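Local structure of ferric iron-binding protein HitA (Pseudomonas aeruginosa PAO1, 6IWF) at residues Y8-A13 with K35-L41; A54-E60 with V226-L232; N195-Y199 with S210-Y214. The protein binds ferric iron and probably delivers it for uptake across the inner membrane, and takes part in gallium internalisation. All coordinates share one frame; numbering follows the deposited sequence.

Contact 1 of 3, residues Y8-A13 with K35-L41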
ATOM      1  N   TYR A   8      -0.783  -1.013 -16.588  1.00 10.60           N
ATOM      2  CA  TYR A   8       0.125  -1.844 -15.800  1.00 11.52           C
ATOM      3  C   TYR A   8      -0.370  -1.802 -14.362  1.00 10.22           C
ATOM      4  O   TYR A   8      -0.282  -0.758 -13.707  1.00 10.18           O
ATOM      5  CB  TYR A   8       1.564  -1.333 -15.899  1.00 10.12           C
ATOM      6  CG  TYR A   8       2.318  -1.800 -17.132  1.00 10.96           C
ATOM      7  CD1 TYR A   8       1.639  -2.201 -18.280  1.00 13.42           C
ATOM      8  CD2 TYR A   8       3.707  -1.835 -17.147  1.00 16.06           C
ATOM      9  CE1 TYR A   8       2.326  -2.621 -19.404  1.00 13.44           C
ATOM     10  CE2 TYR A   8       4.402  -2.258 -18.277  1.00 15.26           C
ATOM     11  CZ  TYR A   8       3.702  -2.643 -19.398  1.00 19.67           C
ATOM     12  OH  TYR A   8       4.376  -3.061 -20.521  1.00 23.13           O
ATOM     13  N   ASN A   9      -0.896  -2.932 -13.861  1.00  8.95           N
ATOM     14  CA  ASN A   9      -1.586  -2.955 -12.573  1.00  9.99           C
ATOM     15  C   ASN A   9      -0.773  -3.730 -11.545  1.00 11.54           C
ATOM     16  O   ASN A   9      -0.764  -4.969 -11.549  1.00 11.63           O
ATOM     17  CB  ASN A   9      -2.990  -3.553 -12.677  1.00 11.58           C
ATOM     18  CG  ASN A   9      -3.664  -3.625 -11.324  1.00 13.44           C
ATOM     19  OD1 ASN A   9      -3.442  -2.760 -10.480  1.00 13.28           O
ATOM     20  ND2 ASN A   9      -4.455  -4.680 -11.087  1.00 12.76           N
ATOM     21  N   GLY A  10      -0.124  -2.984 -10.649  1.00  9.57           N
ATOM     22  CA  GLY A  10       0.506  -3.514  -9.455  1.00 13.52           C
ATOM     23  C   GLY A  10      -0.400  -3.608  -8.249  1.00 16.04           C
ATOM     24  O   GLY A  10      -0.021  -4.229  -7.251  1.00 18.01           O
ATOM     25  N   GLN A  11      -1.581  -2.996  -8.303  1.00  9.90           N
ATOM     26  CA  GLN A  11      -2.574  -3.175  -7.253  1.00 10.16           C
ATOM     27  C   GLN A  11      -3.231  -4.546  -7.396  1.00 10.37           C
ATOM     28  O   GLN A  11      -2.949  -5.302  -8.324  1.00 12.56           O
ATOM     29  CB  GLN A  11      -3.635  -2.078  -7.296  1.00 12.58           C
ATOM     30  CG  GLN A  11      -3.570  -1.081  -6.154  1.00 21.12           C
ATOM     31  CD  GLN A  11      -4.049  -1.658  -4.830  1.00 16.32           C
ATOM     32  OE1 GLN A  11      -4.092  -2.874  -4.638  1.00 21.25           O
ATOM     33  NE2 GLN A  11      -4.403  -0.783  -3.911  1.00 17.95           N
ATOM     34  N   HIS A  12      -4.123  -4.862  -6.467  1.00 12.68           N
ATOM     35  CA  HIS A  12      -4.767  -6.172  -6.464  1.00 14.82           C
ATOM     36  C   HIS A  12      -5.530  -6.401  -7.765  1.00 13.56           C
ATOM     37  O   HIS A  12      -6.052  -5.467  -8.382  1.00 14.43           O
ATOM     38  CB  HIS A  12      -5.691  -6.281  -5.251  1.00 18.00           C
ATOM     39  CG  HIS A  12      -4.960  -6.553  -3.973  1.00 26.55           C
ATOM     40  ND1 HIS A  12      -3.718  -7.152  -3.941  1.00 37.82           N
ATOM     41  CD2 HIS A  12      -5.291  -6.308  -2.682  1.00 34.34           C
ATOM     42  CE1 HIS A  12      -3.317  -7.269  -2.687  1.00 29.61           C
ATOM     43  NE2 HIS A  12      -4.250  -6.760  -1.903  1.00 39.56           N
ATOM     44  N   ALA A  13      -5.569  -7.668  -8.193  1.00 14.35           N
ATOM     45  CA  ALA A  13      -6.111  -8.013  -9.509  1.00 16.22           C
ATOM     46  C   ALA A  13      -7.547  -7.529  -9.675  1.00 12.55           C
ATOM     47  O   ALA A  13      -7.885  -6.888 -10.680  1.00 13.98           O
ATOM     48  CB  ALA A  13      -6.027  -9.523  -9.720  1.00 18.67           C
ATOM     49  N   LYS A  35      -0.854  -7.480 -15.592  1.00 20.89           N
ATOM     50  CA  LYS A  35      -0.780  -7.685 -14.156  1.00 16.92           C
ATOM     51  C   LYS A  35       0.645  -8.021 -13.744  1.00 16.94           C
ATOM     52  O   LYS A  35       1.327  -8.803 -14.411  1.00 18.83           O
ATOM     53  CB  LYS A  35      -1.725  -8.810 -13.731  1.00 20.69           C
ATOM     54  CG  LYS A  35      -1.773  -9.016 -12.242  1.00 19.40           C
ATOM     55  CD  LYS A  35      -2.528  -7.891 -11.542  1.00 16.60           C
ATOM     56  CE  LYS A  35      -2.411  -8.010 -10.036  1.00 19.74           C
ATOM     57  NZ  LYS A  35      -1.191  -7.331  -9.501  1.00 17.09           N
ATOM     58  N   GLY A  36       1.095  -7.416 -12.651  1.00 14.96           N
ATOM     59  CA  GLY A  36       2.419  -7.721 -12.136  1.00 16.35           C
ATOM     60  C   GLY A  36       2.588  -7.135 -10.754  1.00 13.10           C
ATOM     61  O   GLY A  36       1.697  -6.466 -10.223  1.00 14.73           O
ATOM     62  N   GLY A  37       3.743  -7.414 -10.155  1.00 16.65           N
ATOM     63  CA  GLY A  37       4.105  -6.730  -8.933  1.00 13.05           C
ATOM     64  C   GLY A  37       4.634  -5.338  -9.232  1.00 12.57           C
ATOM     65  O   GLY A  37       5.172  -5.079 -10.307  1.00 13.94           O
ATOM     66  N   ASP A  38       4.452  -4.438  -8.260  1.00 13.25           N
ATOM     67  CA  ASP A  38       4.945  -3.061  -8.328  1.00 14.91           C
ATOM     68  C   ASP A  38       6.346  -2.967  -8.926  1.00 16.13           C
ATOM     69  O   ASP A  38       6.561  -2.323  -9.959  1.00 16.00           O
ATOM     70  CB  ASP A  38       4.966  -2.453  -6.919  1.00 14.49           C
ATOM     71  CG  ASP A  38       3.610  -1.927  -6.464  1.00 16.02           C
ATOM     72  OD1 ASP A  38       2.604  -2.075  -7.207  1.00 17.48           O
ATOM     73  OD2 ASP A  38       3.564  -1.376  -5.336  1.00 16.87           O
ATOM     74  N   GLY A  39       7.315  -3.608  -8.270  1.00 17.23           N
ATOM     75  CA  GLY A  39       8.697  -3.493  -8.714  1.00 15.59           C
ATOM     76  C   GLY A  39       8.945  -4.146 -10.061  1.00 18.65           C
ATOM     77  O   GLY A  39       9.696  -3.617 -10.888  1.00 15.08           O
ATOM     78  N   GLN A  40       8.323  -5.305 -10.300  1.00 10.98           N
ATOM     79  CA  GLN A  40       8.447  -5.956 -11.598  1.00 15.84           C
ATOM     80  C   GLN A  40       7.925  -5.046 -12.702  1.00 15.52           C
ATOM     81  O   GLN A  40       8.557  -4.901 -13.756  1.00 16.08           O
ATOM     82  CB  GLN A  40       7.697  -7.292 -11.576  1.00 19.69           C
ATOM     83  CG  GLN A  40       7.360  -7.882 -12.931  1.00 24.52           C
ATOM     84  CD  GLN A  40       6.129  -8.793 -12.890  1.00 30.08           C
ATOM     85  OE1 GLN A  40       5.762  -9.333 -11.837  1.00 30.33           O
ATOM     86  NE2 GLN A  40       5.481  -8.956 -14.041  1.00 36.11           N
ATOM     87  N   LEU A  41       6.791  -4.384 -12.456  1.00 13.37           N
ATOM     88  CA  LEU A  41       6.230  -3.498 -13.472  1.00 12.68           C
ATOM     89  C   LEU A  41       7.090  -2.255 -13.658  1.00 13.40           C
ATOM     90  O   LEU A  41       7.323  -1.825 -14.794  1.00 12.21           O
ATOM     91  CB  LEU A  41       4.799  -3.118 -13.107  1.00  8.04           C
ATOM     92  CG  LEU A  41       3.814  -4.287 -13.175  1.00 11.43           C
ATOM     93  CD1 LEU A  41       2.503  -3.865 -12.529  1.00 10.78           C
ATOM     94  CD2 LEU A  41       3.606  -4.702 -14.617  1.00 14.56           C
TER
HETATM   95  O   HOH W   1       2.541  -5.072  -6.033  1.00 17.49           O
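Lys35 leaves its strand with CG anti to the backbone N (chi1 -176°), then bends at chi2 and again at chi4, and this doubled-back chain carries NZ over the end of the neighbouring strand to the carbonyls of Asn9 and Gln11. The setting is the parallel beta-alpha-beta unit that opens a periplasmic-binding-protein fold: strands 4-9 and 30-35 lie side by side, joined by helix 13-27, and each runs out into a loop leading to a helix. Lys35 NZ donates to Gln11 O at 2.9 Å and to Asn9 O at 3.2 Å, so the ammonium ties the turn after the first strand to the strand's last carbonyl. Asn9 O accepts a second bond from Gly36 N (3.3 Å, nearly straight), and the two donors reach it from opposite faces of the carbonyl plane. On the way, the lysine CD passes the amide nitrogen of Asn9, while CE lies against Ala13. Asn9 ND2 in turn bonds His12 O, which lies in its amide plane, pinning the turn back onto the strand end. His12, at the N-cap position before helix 13-27, binds ferric iron in this protein, although this chain holds no metal. Next to Tyr8, Leu41 of helix 38-48 splits its branches: CD2 rests 3.8 Å from Tyr8 CD2, and CD1 packs on the Asn9-Gly10 peptide. Asp38 OD1 comes 3.4 Å from Gly10 CA, but the carboxylate's hydrogen bonds go to Glu60 N (OD1) and Glu61 N (OD2). A water links the segments, donating to Gly10 O and accepting from Asp38 N, both at 3.0 Å.

Contact 2 of 3, residues A54-E60 with V226-L232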
ATOM      1  N   ALA A  54       2.812   0.646 -22.028  1.00 17.02           N
ATOM      2  CA  ALA A  54       2.067   1.109 -20.863  1.00 11.44           C
ATOM      3  C   ALA A  54       1.595   2.544 -21.050  1.00  9.39           C
ATOM      4  O   ALA A  54       2.367   3.426 -21.440  1.00 11.83           O
ATOM      5  CB  ALA A  54       2.934   1.009 -19.607  1.00 11.69           C
ATOM      6  N   ASP A  55       0.318   2.778 -20.766  1.00 11.48           N
ATOM      7  CA  ASP A  55      -0.228   4.125 -20.757  1.00  9.03           C
ATOM      8  C   ASP A  55      -0.403   4.675 -19.348  1.00  6.48           C
ATOM      9  O   ASP A  55      -0.156   5.864 -19.120  1.00  8.16           O
ATOM     10  CB  ASP A  55      -1.576   4.141 -21.484  1.00  9.60           C
ATOM     11  CG  ASP A  55      -1.439   3.792 -22.948  1.00 14.04           C
ATOM     12  OD1 ASP A  55      -0.730   4.540 -23.663  1.00 13.15           O
ATOM     13  OD2 ASP A  55      -2.011   2.762 -23.371  1.00 12.31           O
ATOM     14  N   VAL A  56      -0.814   3.818 -18.416  1.00  8.20           N
ATOM     15  CA  VAL A  56      -1.076   4.168 -17.023  1.00  8.05           C
ATOM     16  C   VAL A  56      -0.450   3.087 -16.155  1.00 10.22           C
ATOM     17  O   VAL A  56      -0.529   1.897 -16.479  1.00 10.56           O
ATOM     18  CB  VAL A  56      -2.593   4.294 -16.742  1.00  8.05           C
ATOM     19  CG1 VAL A  56      -2.870   4.497 -15.254  1.00  9.64           C
ATOM     20  CG2 VAL A  56      -3.195   5.443 -17.556  1.00  8.46           C
ATOM     21  N   LEU A  57       0.199   3.505 -15.068  1.00  5.49           N
ATOM     22  CA  LEU A  57       0.722   2.595 -14.060  1.00  7.90           C
ATOM     23  C   LEU A  57      -0.049   2.794 -12.765  1.00  6.34           C
ATOM     24  O   LEU A  57      -0.262   3.930 -12.337  1.00  7.99           O
ATOM     25  CB  LEU A  57       2.209   2.833 -13.826  1.00  7.05           C
ATOM     26  CG  LEU A  57       2.861   2.058 -12.670  1.00  8.59           C
ATOM     27  CD1 LEU A  57       2.891   0.564 -12.932  1.00 11.90           C
ATOM     28  CD2 LEU A  57       4.261   2.598 -12.407  1.00  9.63           C
ATOM     29  N   TYR A  58      -0.451   1.692 -12.139  1.00  7.73           N
ATOM     30  CA  TYR A  58      -1.226   1.712 -10.903  1.00  7.70           C
ATOM     31  C   TYR A  58      -0.502   0.806  -9.925  1.00  7.29           C
ATOM     32  O   TYR A  58      -0.315  -0.378 -10.222  1.00 10.10           O
ATOM     33  CB  TYR A  58      -2.648   1.212 -11.183  1.00  8.30           C
ATOM     34  CG  TYR A  58      -3.661   1.270 -10.055  1.00  8.95           C
ATOM     35  CD1 TYR A  58      -3.467   2.044  -8.917  1.00  7.49           C
ATOM     36  CD2 TYR A  58      -4.834   0.537 -10.154  1.00  9.48           C
ATOM     37  CE1 TYR A  58      -4.444   2.081  -7.904  1.00 12.61           C
ATOM     38  CE2 TYR A  58      -5.794   0.564  -9.164  1.00  9.34           C
ATOM     39  CZ  TYR A  58      -5.600   1.325  -8.051  1.00 10.66           C
ATOM     40  OH  TYR A  58      -6.586   1.325  -7.092  1.00 14.36           O
ATOM     41  N   THR A  59      -0.033   1.362  -8.805  1.00  7.30           N
ATOM     42  CA  THR A  59       0.781   0.597  -7.868  1.00 10.19           C
ATOM     43  C   THR A  59       0.144   0.538  -6.484  1.00 10.02           C
ATOM     44  O   THR A  59      -0.583   1.445  -6.061  1.00 10.43           O
ATOM     45  CB  THR A  59       2.193   1.176  -7.731  1.00 10.26           C
ATOM     46  OG1 THR A  59       2.124   2.519  -7.239  1.00 11.11           O
ATOM     47  CG2 THR A  59       2.932   1.131  -9.068  1.00 12.47           C
ATOM     48  N   GLU A  60       0.464  -0.544  -5.773  1.00  9.38           N
ATOM     49  CA  GLU A  60       0.061  -0.700  -4.380  1.00 11.96           C
ATOM     50  C   GLU A  60       0.738   0.320  -3.473  1.00 12.75           C
ATOM     51  O   GLU A  60       0.151   0.759  -2.477  1.00 14.28           O
ATOM     52  CB  GLU A  60       0.405  -2.110  -3.906  1.00 17.84           C
ATOM     53  CG  GLU A  60      -0.775  -2.999  -3.651  1.00 21.12           C
ATOM     54  CD  GLU A  60      -0.410  -4.156  -2.757  1.00 22.00           C
ATOM     55  OE1 GLU A  60      -1.022  -4.275  -1.677  1.00 36.40           O
ATOM     56  OE2 GLU A  60       0.499  -4.927  -3.130  1.00 24.27           O
ATOM     57  N   VAL A 226       0.202   5.160   0.827  1.00  9.19           N
ATOM     58  CA  VAL A 226      -0.737   5.420  -0.263  1.00  6.84           C
ATOM     59  C   VAL A 226      -0.420   4.526  -1.457  1.00 12.33           C
ATOM     60  O   VAL A 226       0.749   4.228  -1.736  1.00 15.20           O
ATOM     61  CB  VAL A 226      -0.737   6.907  -0.682  1.00 16.15           C
ATOM     62  CG1 VAL A 226      -0.819   7.829   0.547  1.00 15.84           C
ATOM     63  CG2 VAL A 226       0.481   7.238  -1.499  1.00 16.17           C
ATOM     64  N   SER A 227      -1.467   4.075  -2.139  1.00  6.56           N
ATOM     65  CA  SER A 227      -1.344   3.540  -3.483  1.00  7.12           C
ATOM     66  C   SER A 227      -1.471   4.696  -4.462  1.00  6.87           C
ATOM     67  O   SER A 227      -2.089   5.714  -4.163  1.00  9.99           O
ATOM     68  CB  SER A 227      -2.423   2.505  -3.789  1.00 12.41           C
ATOM     69  OG  SER A 227      -3.676   3.138  -3.957  1.00 19.94           O
ATOM     70  N   GLY A 228      -0.901   4.526  -5.649  1.00  8.21           N
ATOM     71  CA  GLY A 228      -0.884   5.653  -6.559  1.00  8.15           C
ATOM     72  C   GLY A 228      -0.968   5.256  -8.015  1.00  6.09           C
ATOM     73  O   GLY A 228      -0.928   4.081  -8.384  1.00  7.88           O
ATOM     74  N   ALA A 229      -1.084   6.281  -8.851  1.00  6.68           N
ATOM     75  CA  ALA A 229      -1.205   6.052 -10.277  1.00  5.95           C
ATOM     76  C   ALA A 229      -0.516   7.168 -11.039  1.00  4.57           C
ATOM     77  O   ALA A 229      -0.301   8.267 -10.526  1.00  5.58           O
ATOM     78  CB  ALA A 229      -2.666   5.957 -10.726  1.00  6.11           C
ATOM     79  N   ALA A 230      -0.196   6.875 -12.289  1.00  6.01           N
ATOM     80  CA  ALA A 230       0.568   7.812 -13.099  1.00  5.77           C
ATOM     81  C   ALA A 230       0.334   7.503 -14.566  1.00  4.21           C
ATOM     82  O   ALA A 230       0.021   6.373 -14.932  1.00  5.60           O
ATOM     83  CB  ALA A 230       2.070   7.741 -12.777  1.00  5.82           C
ATOM     84  N   VAL A 231       0.483   8.536 -15.393  1.00  4.51           N
ATOM     85  CA  VAL A 231       0.503   8.430 -16.851  1.00  6.45           C
ATOM     86  C   VAL A 231       1.952   8.335 -17.318  1.00  6.52           C
ATOM     87  O   VAL A 231       2.797   9.119 -16.882  1.00 10.15           O
ATOM     88  CB  VAL A 231      -0.182   9.653 -17.480  1.00  8.84           C
ATOM     89  CG1 VAL A 231      -0.030   9.633 -19.015  1.00  8.59           C
ATOM     90  CG2 VAL A 231      -1.649   9.702 -17.058  1.00  8.32           C
ATOM     91  N   LEU A 232       2.239   7.409 -18.233  1.00  7.99           N
ATOM     92  CA  LEU A 232       3.601   7.277 -18.739  1.00 10.32           C
ATOM     93  C   LEU A 232       3.884   8.374 -19.759  1.00 10.99           C
ATOM     94  O   LEU A 232       3.046   8.674 -20.615  1.00 13.64           O
ATOM     95  CB  LEU A 232       3.821   5.901 -19.372  1.00  9.97           C
ATOM     96  CG  LEU A 232       4.092   4.719 -18.439  1.00 10.63           C
ATOM     97  CD1 LEU A 232       5.274   5.029 -17.518  1.00 17.45           C
ATOM     98  CD2 LEU A 232       2.858   4.314 -17.629  1.00 11.67           C
TER
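Strands 56-59 and 226-231 run antiparallel, their axes 4.7 Å apart at closest approach and 169° between directions, with Leu57-Ala230 and Thr59-Gly228 as hydrogen-bonded pairs and Val56-Val231 and Tyr58-Ala229 as non-hydrogen-bonded ones. Thr59 N meets Gly228 O at 2.9 Å, and Leu232 N also donates to Asp55 O at 3.0 Å. Tyr58 swings its ring to the side away from its own nitrogen (chi1 -175°), which lays it across the partner strand: CD1 comes 3.3 Å from Gly228 O, and that oxygen sits at the ring edge, in plane. Ala229 CB approaches the same ring obliquely, and Met248 of helix 238-248 adds to the packing on the face shared by Val56, Tyr58, Ala229 and Val231. Leu57, Thr59 and Ala230 point to the other face. At the far end Leu232 points its side chain at segment 54-60, CD2 touching both Ala54 CB (3.9 Å) and Leu57 CB (4.1 Å). Ser227 CB presses on Thr59 O at 3.1 Å, while its hydroxyl bonds Thr100 on strand 97-108. The polar ends of Asp55 are held by Ser235 and by the backbone of Thr6. Directly beyond Thr59 the chain reaches Glu60, an iron ligand; no metal is bound here, and its OE1 hydrogen-bonds the hydroxyl of Tyr196. Strand 224-231 returns from the other lobe and inserts, antiparallel, between strands 56-59 and 97-108, the strand order of the class II periplasmic-binding-protein fold, with Glu60 of the iron site just past the strand end.

Contact 3 of 3, residues N195-Y199 with S210-Y214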
ATOM      1  N   ASN A 195      -4.390  -3.027   7.005  1.00  4.32           N
ATOM      2  CA  ASN A 195      -5.728  -3.238   7.553  1.00  6.23           C
ATOM      3  C   ASN A 195      -6.631  -4.006   6.599  1.00  8.62           C
ATOM      4  O   ASN A 195      -7.503  -4.761   7.048  1.00  8.58           O
ATOM      5  CB  ASN A 195      -6.359  -1.883   7.893  1.00  8.56           C
ATOM      6  CG  ASN A 195      -6.707  -1.092   6.657  1.00 10.89           C
ATOM      7  OD1 ASN A 195      -5.826  -0.598   5.946  1.00  8.97           O
ATOM      8  ND2 ASN A 195      -8.004  -0.983   6.373  1.00 14.24           N
ATOM      9  N   TYR A 196      -6.447  -3.836   5.283  1.00  5.23           N
ATOM     10  CA  TYR A 196      -7.498  -4.289   4.374  1.00  7.87           C
ATOM     11  C   TYR A 196      -7.561  -5.810   4.250  1.00 11.85           C
ATOM     12  O   TYR A 196      -8.597  -6.330   3.818  1.00 10.27           O
ATOM     13  CB  TYR A 196      -7.329  -3.628   2.998  1.00  9.43           C
ATOM     14  CG  TYR A 196      -5.994  -3.854   2.352  1.00  7.74           C
ATOM     15  CD1 TYR A 196      -5.710  -5.062   1.725  1.00 13.52           C
ATOM     16  CD2 TYR A 196      -5.019  -2.865   2.349  1.00 11.79           C
ATOM     17  CE1 TYR A 196      -4.484  -5.284   1.119  1.00 17.06           C
ATOM     18  CE2 TYR A 196      -3.781  -3.084   1.741  1.00 12.37           C
ATOM     19  CZ  TYR A 196      -3.527  -4.301   1.134  1.00 18.12           C
ATOM     20  OH  TYR A 196      -2.307  -4.544   0.523  1.00 21.63           O
ATOM     21  N   TYR A 197      -6.503  -6.537   4.646  1.00 10.92           N
ATOM     22  CA  TYR A 197      -6.544  -8.001   4.566  1.00 12.04           C
ATOM     23  C   TYR A 197      -7.585  -8.581   5.509  1.00  9.74           C
ATOM     24  O   TYR A 197      -8.232  -9.588   5.192  1.00 12.32           O
ATOM     25  CB  TYR A 197      -5.177  -8.596   4.893  1.00 11.23           C
ATOM     26  CG  TYR A 197      -4.145  -8.337   3.832  1.00 11.38           C
ATOM     27  CD1 TYR A 197      -4.115  -9.099   2.668  1.00 15.79           C
ATOM     28  CD2 TYR A 197      -3.190  -7.334   3.997  1.00 12.63           C
ATOM     29  CE1 TYR A 197      -3.172  -8.859   1.685  1.00 17.72           C
ATOM     30  CE2 TYR A 197      -2.246  -7.093   3.019  1.00 16.09           C
ATOM     31  CZ  TYR A 197      -2.244  -7.857   1.869  1.00 21.07           C
ATOM     32  OH  TYR A 197      -1.300  -7.626   0.895  1.00 28.25           O
ATOM     33  N   TRP A 198      -7.733  -7.990   6.689  1.00  9.57           N
ATOM     34  CA  TRP A 198      -8.765  -8.445   7.609  1.00  9.92           C
ATOM     35  C   TRP A 198     -10.153  -8.290   6.993  1.00 11.89           C
ATOM     36  O   TRP A 198     -10.989  -9.199   7.090  1.00  9.38           O
ATOM     37  CB  TRP A 198      -8.654  -7.662   8.918  1.00 10.59           C
ATOM     38  CG  TRP A 198      -9.557  -8.121  10.012  1.00  8.71           C
ATOM     39  CD1 TRP A 198      -9.281  -9.050  10.978  1.00 12.09           C
ATOM     40  CD2 TRP A 198     -10.873  -7.639  10.283  1.00 11.06           C
ATOM     41  NE1 TRP A 198     -10.354  -9.183  11.826  1.00  9.69           N
ATOM     42  CE2 TRP A 198     -11.347  -8.328  11.422  1.00 11.08           C
ATOM     43  CE3 TRP A 198     -11.704  -6.694   9.670  1.00 11.01           C
ATOM     44  CZ2 TRP A 198     -12.613  -8.106  11.960  1.00 13.25           C
ATOM     45  CZ3 TRP A 198     -12.969  -6.472  10.204  1.00 14.65           C
ATOM     46  CH2 TRP A 198     -13.410  -7.175  11.344  1.00 14.99           C
ATOM     47  N   TYR A 199     -10.405  -7.155   6.331  1.00  9.62           N
ATOM     48  CA  TYR A 199     -11.723  -6.922   5.747  1.00 11.47           C
ATOM     49  C   TYR A 199     -12.002  -7.868   4.582  1.00 14.66           C
ATOM     50  O   TYR A 199     -13.132  -8.346   4.426  1.00 13.69           O
ATOM     51  CB  TYR A 199     -11.849  -5.460   5.313  1.00 12.70           C
ATOM     52  CG  TYR A 199     -11.954  -4.512   6.477  1.00  9.16           C
ATOM     53  CD1 TYR A 199     -10.811  -3.999   7.098  1.00  8.82           C
ATOM     54  CD2 TYR A 199     -13.198  -4.163   7.002  1.00  9.15           C
ATOM     55  CE1 TYR A 199     -10.897  -3.138   8.177  1.00 11.36           C
ATOM     56  CE2 TYR A 199     -13.294  -3.308   8.080  1.00 12.41           C
ATOM     57  CZ  TYR A 199     -12.149  -2.801   8.669  1.00 12.88           C
ATOM     58  OH  TYR A 199     -12.264  -1.945   9.736  1.00 12.39           O
ATOM     59  N   SER A 210     -10.555 -13.260  14.713  1.00 14.20           N
ATOM     60  CA  SER A 210      -9.467 -12.316  14.896  1.00 12.10           C
ATOM     61  C   SER A 210      -9.997 -10.884  14.934  1.00 14.29           C
ATOM     62  O   SER A 210     -11.091 -10.573  14.448  1.00  9.05           O
ATOM     63  CB  SER A 210      -8.439 -12.477  13.776  1.00 15.32           C
ATOM     64  OG  SER A 210      -8.984 -12.061  12.536  1.00 18.66           O
ATOM     65  N   ARG A 211      -9.201 -10.001  15.531  1.00  8.23           N
ATOM     66  CA  ARG A 211      -9.546  -8.594  15.635  1.00  9.25           C
ATOM     67  C   ARG A 211      -8.333  -7.764  15.233  1.00  7.91           C
ATOM     68  O   ARG A 211      -7.213  -8.268  15.127  1.00  7.36           O
ATOM     69  CB  ARG A 211     -10.027  -8.238  17.050  1.00 12.22           C
ATOM     70  CG  ARG A 211     -11.268  -9.058  17.493  1.00 14.91           C
ATOM     71  CD  ARG A 211     -11.946  -8.526  18.761  1.00 28.58           C
ATOM     72  NE  ARG A 211     -11.006  -8.290  19.857  1.00 29.49           N
ATOM     73  CZ  ARG A 211     -11.300  -8.423  21.153  1.00 33.05           C
ATOM     74  NH1 ARG A 211     -10.365  -8.174  22.070  1.00 16.22           N
ATOM     75  NH2 ARG A 211     -12.522  -8.808  21.534  1.00 29.05           N
ATOM     76  N   LEU A 212      -8.570  -6.478  15.006  1.00  8.00           N
ATOM     77  CA  LEU A 212      -7.515  -5.551  14.637  1.00  7.48           C
ATOM     78  C   LEU A 212      -7.199  -4.650  15.812  1.00 10.16           C
ATOM     79  O   LEU A 212      -8.101  -4.067  16.426  1.00 11.96           O
ATOM     80  CB  LEU A 212      -7.905  -4.706  13.421  1.00  6.91           C
ATOM     81  CG  LEU A 212      -8.042  -5.496  12.125  1.00  7.70           C
ATOM     82  CD1 LEU A 212      -8.125  -4.534  10.940  1.00 10.03           C
ATOM     83  CD2 LEU A 212      -6.896  -6.478  11.945  1.00  8.79           C
ATOM     84  N   HIS A 213      -5.915  -4.533  16.110  1.00  5.53           N
ATOM     85  CA  HIS A 213      -5.408  -3.566  17.061  1.00  7.36           C
ATOM     86  C   HIS A 213      -4.716  -2.446  16.300  1.00  6.54           C
ATOM     87  O   HIS A 213      -3.906  -2.705  15.407  1.00  6.72           O
ATOM     88  CB  HIS A 213      -4.429  -4.225  18.026  1.00  8.88           C
ATOM     89  CG  HIS A 213      -3.821  -3.264  18.993  1.00 10.95           C
ATOM     90  ND1 HIS A 213      -4.548  -2.672  20.002  1.00 12.99           N
ATOM     91  CD2 HIS A 213      -2.568  -2.761  19.080  1.00 10.68           C
ATOM     92  CE1 HIS A 213      -3.763  -1.859  20.687  1.00 14.48           C
ATOM     93  NE2 HIS A 213      -2.554  -1.898  20.151  1.00 13.19           N
ATOM     94  N   TYR A 214      -5.026  -1.207  16.662  1.00  7.71           N
ATOM     95  CA  TYR A 214      -4.383  -0.039  16.076  1.00  8.08           C
ATOM     96  C   TYR A 214      -3.411   0.530  17.098  1.00  7.20           C
ATOM     97  O   TYR A 214      -3.810   0.852  18.224  1.00  8.62           O
ATOM     98  CB  TYR A 214      -5.421   1.005  15.663  1.00  8.27           C
ATOM     99  CG  TYR A 214      -6.268   0.528  14.533  1.00  6.74           C
ATOM    100  CD1 TYR A 214      -7.322  -0.359  14.753  1.00 12.12           C
ATOM    101  CD2 TYR A 214      -6.001   0.926  13.232  1.00  9.78           C
ATOM    102  CE1 TYR A 214      -8.090  -0.809  13.710  1.00 11.34           C
ATOM    103  CE2 TYR A 214      -6.766   0.479  12.182  1.00 11.18           C
ATOM    104  CZ  TYR A 214      -7.801  -0.387  12.423  1.00 13.15           C
ATOM    105  OH  TYR A 214      -8.548  -0.834  11.363  1.00 16.49           O
TER
HETATM  106  O   HOH W   2     -10.726  -1.970  11.954  1.00 20.38           O
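Trp198 and Leu212 cross with the leucine lying over one face of the indole. A fully extended first torsion (chi1 -174°) sends the Trp198 ring out from helix 196-205 toward strand 211-213, and Leu212 CG stands 3.9 Å from the centroid of the five-membered ring, 20° off the normal, a CH-pi contact. The leucine branches divide the work: CD2 lies 3.6 Å from Trp198 CD1, whereas CD1 reaches back to Trp198 CB and, at 3.9 Å, to Asn195 O. At the indole edge NE1 donates to Ser210 O (3.1 Å, fairly straight). The oxygen is in the ring plane, yet the donor stands 71° out of the carbonyl plane, well off a lone pair. Ser210 OG has its own bond to Glu184. This helix-loop-strand return belongs to the second lobe of the periplasmic-binding-protein fold, and the same segment carries Tyr196 and Tyr197, which bind ferric iron in this protein but hold none in this chain; their rings lead away from strand 211-213. Tyr199, with CG beside its backbone N, places CE1 4.2 Å from Leu212 CD1, and Trp198 CE3 sits over the centre of one face of the Tyr199 ring. Tyr199 OH bonds Ala275 O and accepts from a water at 2.7 Å; that water also meets Tyr214 OH in the plane of the Tyr214 ring.

Overall arrangement
From the N terminus, contact 1 closes a short loop, returning the chain through helix 13-27 to set strand 30-35 beside strand 4-9, and it closes before either of the others opens. The next strand, 56-59, opens contact 2, which closes only when strand 224-231 returns after some 165 residues. Contact 3 is nested within that long excursion: it joins the start of helix 196-205 to strand 211-213, across the chain's centre from contact 2. All three reach one sheet, in which strand 56-59 lies beside strand 4-9. Although the centre of contact 3 is about 23 Å and about 26 Å from those of contacts 1 and 2, the iron ligands His12, Glu60, Tyr196 and Tyr197 converge between them.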